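A putative transcriptional regulator (PDB 2HKU) is a putative TetR-family transcriptional regulator that probably binds regulatory DNA through a helix-turn-helix motif and forms a two-subunit assembly. Local coordinates at residues 168-179 against 193-201. Residues are numbered along the deposited sequence; the frame is centred on the assembly and turned at random.
Sequences FWSAIFGLVIQK and AVAVIFANL. With EDO (1,2-ethanediol), chain D.
I197 faces A171 and A193 faces L175 where helices 168-179 and 193-201 run antiparallel, their axes 10.4 Å apart at closest approach and 159° between their directions. The CA atoms come nearest at L175 and A193, 6.0 Å apart, where the alanine presents no more than a methyl. I197 is a knob in the hole formed by F168, A171, I172 and L175. I197 holds CG1 anti to its carbonyl carbon (chi1 -63°), and the bend at chi2 then sets CD1 against A171 CB, at 3.4 Å a tight carbon contact, while the CG2 branch meets the edge of the F168 ring, 3.8 Å from CE1. I172 lies across I197 at about a right angle, its CD1 3.9 Å from I197 CD1, and its CG1 lies over the rim of one face of the F168 ring. L175 divides its two methyls: CD1 packs 3.6 Å from I197 CD1, and CD2 lies 4.0 Å from A193 CB, with V196 touching both. This helix pair belongs to the C-terminal domain that TetR-family regulators use for dimerisation; accordingly, L175 also packs on S170 of the second subunit, and N200 on A167 of that subunit. On the far side of F168, beside W169, lies an ethanediol, probably from the crystallisation liquor. W169 NE1 donates to its O2 over 2.9 Å in a bent bond (142°), and E83, S141 and the backbone of L146 bind the same diol.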
loop_
_atom_site.group_PDB
_atom_site.type_symbol
_atom_site.label_atom_id
_atom_site.label_comp_id
_atom_site.label_asym_id
_atom_site.label_seq_id
_atom_site.Cartn_x
_atom_site.Cartn_y
_atom_site.Cartn_z
ATOM N N PHE A 168 -0.050 -11.377 -4.239
ATOM C CA PHE A 168 1.383 -11.188 -3.952
ATOM C C PHE A 168 1.738 -9.645 -4.066
ATOM O O PHE A 168 2.298 -9.039 -3.166
ATOM C CB PHE A 168 2.277 -11.979 -4.921
ATOM C CG PHE A 168 3.822 -11.685 -4.688
ATOM C CD1 PHE A 168 4.504 -12.307 -3.649
ATOM C CD2 PHE A 168 4.516 -10.771 -5.497
ATOM C CE1 PHE A 168 5.908 -12.027 -3.428
ATOM C CE2 PHE A 168 5.871 -10.450 -5.348
ATOM C CZ PHE A 168 6.592 -11.047 -4.256
ATOM N N TRP A 169 1.410 -9.023 -5.183
ATOM C CA TRP A 169 1.726 -7.605 -5.331
ATOM C C TRP A 169 1.061 -6.642 -4.303
ATOM O O TRP A 169 1.688 -5.692 -3.875
ATOM C CB TRP A 169 1.558 -7.132 -6.803
ATOM C CG TRP A 169 2.867 -7.441 -7.577
ATOM C CD1 TRP A 169 3.079 -8.468 -8.472
ATOM C CD2 TRP A 169 4.103 -6.765 -7.426
ATOM N NE1 TRP A 169 4.413 -8.461 -8.874
ATOM C CE2 TRP A 169 5.048 -7.415 -8.242
ATOM C CE3 TRP A 169 4.528 -5.673 -6.627
ATOM C CZ2 TRP A 169 6.381 -7.005 -8.299
ATOM C CZ3 TRP A 169 5.855 -5.255 -6.713
ATOM C CH2 TRP A 169 6.738 -5.867 -7.590
ATOM N N SER A 170 -0.233 -6.795 -4.044
ATOM C CA SER A 170 -0.863 -5.871 -3.056
ATOM C C SER A 170 -0.336 -6.025 -1.638
ATOM O O SER A 170 -0.199 -5.039 -0.950
ATOM C CB SER A 170 -2.352 -6.065 -3.033
ATOM O OG SER A 170 -2.611 -7.426 -2.856
ATOM N N ALA A 171 0.037 -7.257 -1.242
ATOM C CA ALA A 171 0.856 -7.495 0.018
ATOM C C ALA A 171 2.204 -6.732 0.000
ATOM O O ALA A 171 2.589 -6.031 0.961
ATOM C CB ALA A 171 1.121 -9.037 0.242
ATOM N N ILE A 172 2.967 -6.922 -1.091
ATOM C CA ILE A 172 4.181 -6.180 -1.229
ATOM C C ILE A 172 3.971 -4.655 -1.037
ATOM O O ILE A 172 4.669 -4.057 -0.247
ATOM C CB ILE A 172 4.965 -6.518 -2.560
ATOM C CG1 ILE A 172 5.461 -8.004 -2.553
ATOM C CG2 ILE A 172 6.059 -5.504 -2.775
ATOM C CD1 ILE A 172 6.645 -8.314 -1.566
ATOM N N PHE A 173 3.017 -4.056 -1.764
ATOM C CA PHE A 173 2.692 -2.613 -1.622
ATOM C C PHE A 173 2.360 -2.230 -0.187
ATOM O O PHE A 173 2.971 -1.305 0.385
ATOM C CB PHE A 173 1.522 -2.220 -2.560
ATOM C CG PHE A 173 1.819 -2.422 -4.044
ATOM C CD1 PHE A 173 3.098 -2.212 -4.559
ATOM C CD2 PHE A 173 0.802 -2.805 -4.906
ATOM C CE1 PHE A 173 3.319 -2.421 -5.978
ATOM C CE2 PHE A 173 0.984 -3.002 -6.291
ATOM C CZ PHE A 173 2.199 -2.836 -6.805
ATOM N N GLY A 174 1.467 -2.988 0.423
ATOM C CA GLY A 174 1.004 -2.692 1.845
ATOM C C GLY A 174 2.121 -2.925 2.879
ATOM O O GLY A 174 2.234 -2.198 3.892
ATOM N N LEU A 175 2.952 -3.940 2.651
ATOM C CA LEU A 175 4.127 -4.146 3.533
ATOM C C LEU A 175 5.184 -3.059 3.388
ATOM O O LEU A 175 5.709 -2.561 4.392
ATOM C CB LEU A 175 4.798 -5.525 3.341
ATOM C CG LEU A 175 3.899 -6.652 3.690
ATOM C CD1 LEU A 175 4.172 -8.042 3.006
ATOM C CD2 LEU A 175 3.801 -6.752 5.190
ATOM N N VAL A 176 5.495 -2.670 2.174
ATOM C CA VAL A 176 6.438 -1.554 1.947
ATOM C C VAL A 176 5.933 -0.271 2.566
ATOM O O VAL A 176 6.701 0.445 3.157
ATOM C CB VAL A 176 6.777 -1.268 0.432
ATOM C CG1 VAL A 176 7.541 0.067 0.242
ATOM C CG2 VAL A 176 7.634 -2.428 -0.120
ATOM N N ILE A 177 4.661 0.042 2.384
ATOM C CA ILE A 177 4.145 1.281 2.916
ATOM C C ILE A 177 4.242 1.315 4.462
ATOM O O ILE A 177 4.713 2.294 5.048
ATOM C CB ILE A 177 2.643 1.471 2.480
ATOM C CG1 ILE A 177 2.621 1.785 0.964
ATOM C CG2 ILE A 177 2.115 2.678 3.229
ATOM C CD1 ILE A 177 1.260 1.505 0.231
ATOM N N GLN A 178 3.789 0.276 5.121
ATOM C CA GLN A 178 3.747 0.245 6.577
ATOM C C GLN A 178 5.101 0.091 7.184
ATOM O O GLN A 178 5.396 0.559 8.295
ATOM C CB GLN A 178 2.967 -0.948 7.006
ATOM C CG GLN A 178 1.425 -0.674 6.714
ATOM C CD GLN A 178 0.621 -1.815 7.065
ATOM O OE1 GLN A 178 -0.096 -1.818 8.112
ATOM N NE2 GLN A 178 0.633 -2.822 6.216
ATOM N N LYS A 179 5.935 -0.660 6.495
ATOM C CA LYS A 179 7.350 -0.751 6.920
ATOM C C LYS A 179 8.079 0.559 6.971
ATOM O O LYS A 179 8.793 0.841 7.968
ATOM C CB LYS A 179 8.064 -1.860 6.120
ATOM C CG LYS A 179 9.575 -1.906 6.347
ATOM C CD LYS A 179 10.107 -3.377 6.167
ATOM C CE LYS A 179 10.138 -3.700 4.700
ATOM N NZ LYS A 179 10.952 -2.564 4.014
ATOM N N ALA A 193 7.922 -8.568 7.846
ATOM C CA ALA A 193 7.232 -8.332 6.517
ATOM C C ALA A 193 7.498 -9.525 5.592
ATOM O O ALA A 193 6.628 -10.010 4.983
ATOM C CB ALA A 193 7.699 -7.087 5.932
ATOM N N VAL A 194 8.748 -10.046 5.545
ATOM C CA VAL A 194 9.006 -11.252 4.827
ATOM C C VAL A 194 8.150 -12.419 5.283
ATOM O O VAL A 194 7.563 -13.174 4.461
ATOM C CB VAL A 194 10.555 -11.575 4.844
ATOM C CG1 VAL A 194 10.760 -12.952 4.314
ATOM C CG2 VAL A 194 11.285 -10.572 3.967
ATOM N N ALA A 195 8.009 -12.560 6.607
ATOM C CA ALA A 195 7.164 -13.613 7.184
ATOM C C ALA A 195 5.665 -13.479 6.812
ATOM O O ALA A 195 4.948 -14.461 6.695
ATOM C CB ALA A 195 7.335 -13.663 8.716
ATOM N N VAL A 196 5.169 -12.262 6.628
ATOM C CA VAL A 196 3.724 -12.121 6.192
ATOM C C VAL A 196 3.611 -12.764 4.764
ATOM O O VAL A 196 2.685 -13.505 4.502
ATOM C CB VAL A 196 3.254 -10.594 6.179
ATOM C CG1 VAL A 196 2.050 -10.393 5.318
ATOM C CG2 VAL A 196 3.029 -10.001 7.668
ATOM N N ILE A 197 4.562 -12.492 3.866
ATOM C CA ILE A 197 4.457 -13.062 2.478
ATOM C C ILE A 197 4.523 -14.586 2.564
ATOM O O ILE A 197 3.665 -15.258 1.997
ATOM C CB ILE A 197 5.517 -12.544 1.500
ATOM C CG1 ILE A 197 5.433 -11.017 1.230
ATOM C CG2 ILE A 197 5.474 -13.334 0.134
ATOM C CD1 ILE A 197 4.155 -10.555 0.486
ATOM N N PHE A 198 5.490 -15.125 3.344
ATOM C CA PHE A 198 5.438 -16.590 3.637
ATOM C C PHE A 198 4.132 -17.173 4.190
ATOM O O PHE A 198 3.697 -18.261 3.768
ATOM C CB PHE A 198 6.692 -17.026 4.401
ATOM C CG PHE A 198 7.907 -17.065 3.520
ATOM C CD1 PHE A 198 8.114 -18.161 2.663
ATOM C CD2 PHE A 198 8.803 -16.028 3.497
ATOM C CE1 PHE A 198 9.217 -18.230 1.801
ATOM C CE2 PHE A 198 9.933 -16.054 2.632
ATOM C CZ PHE A 198 10.128 -17.175 1.787
ATOM N N ALA A 199 3.492 -16.480 5.144
ATOM C CA ALA A 199 2.181 -16.876 5.607
ATOM C C ALA A 199 1.112 -16.734 4.567
ATOM O O ALA A 199 0.156 -17.543 4.557
ATOM C CB ALA A 199 1.786 -16.090 6.884
ATOM N N ASN A 200 1.224 -15.732 3.675
ATOM C CA ASN A 200 0.235 -15.595 2.585
ATOM C C ASN A 200 0.330 -16.763 1.578
ATOM O O ASN A 200 -0.657 -17.178 1.047
ATOM C CB ASN A 200 0.460 -14.280 1.785
ATOM C CG ASN A 200 0.068 -13.015 2.563
ATOM O OD1 ASN A 200 0.395 -11.892 2.144
ATOM N ND2 ASN A 200 -0.600 -13.175 3.648
ATOM N N LEU A 201 1.554 -17.215 1.290
ATOM C CA LEU A 201 1.805 -18.241 0.250
ATOM C C LEU A 201 1.627 -19.660 0.816
ATOM O O LEU A 201 1.224 -20.553 0.077
ATOM C CB LEU A 201 3.205 -18.069 -0.302
ATOM C CG LEU A 201 3.406 -16.751 -1.077
ATOM C CD1 LEU A 201 4.848 -16.523 -1.424
ATOM C CD2 LEU A 201 2.523 -16.831 -2.334
HETATM C C1 EDO D . 6.992 -11.991 -8.578
HETATM O O1 EDO D . 7.702 -12.680 -9.649
HETATM C C2 EDO D . 7.409 -10.554 -8.783
HETATM O O2 EDO D . 6.595 -10.109 -9.899
#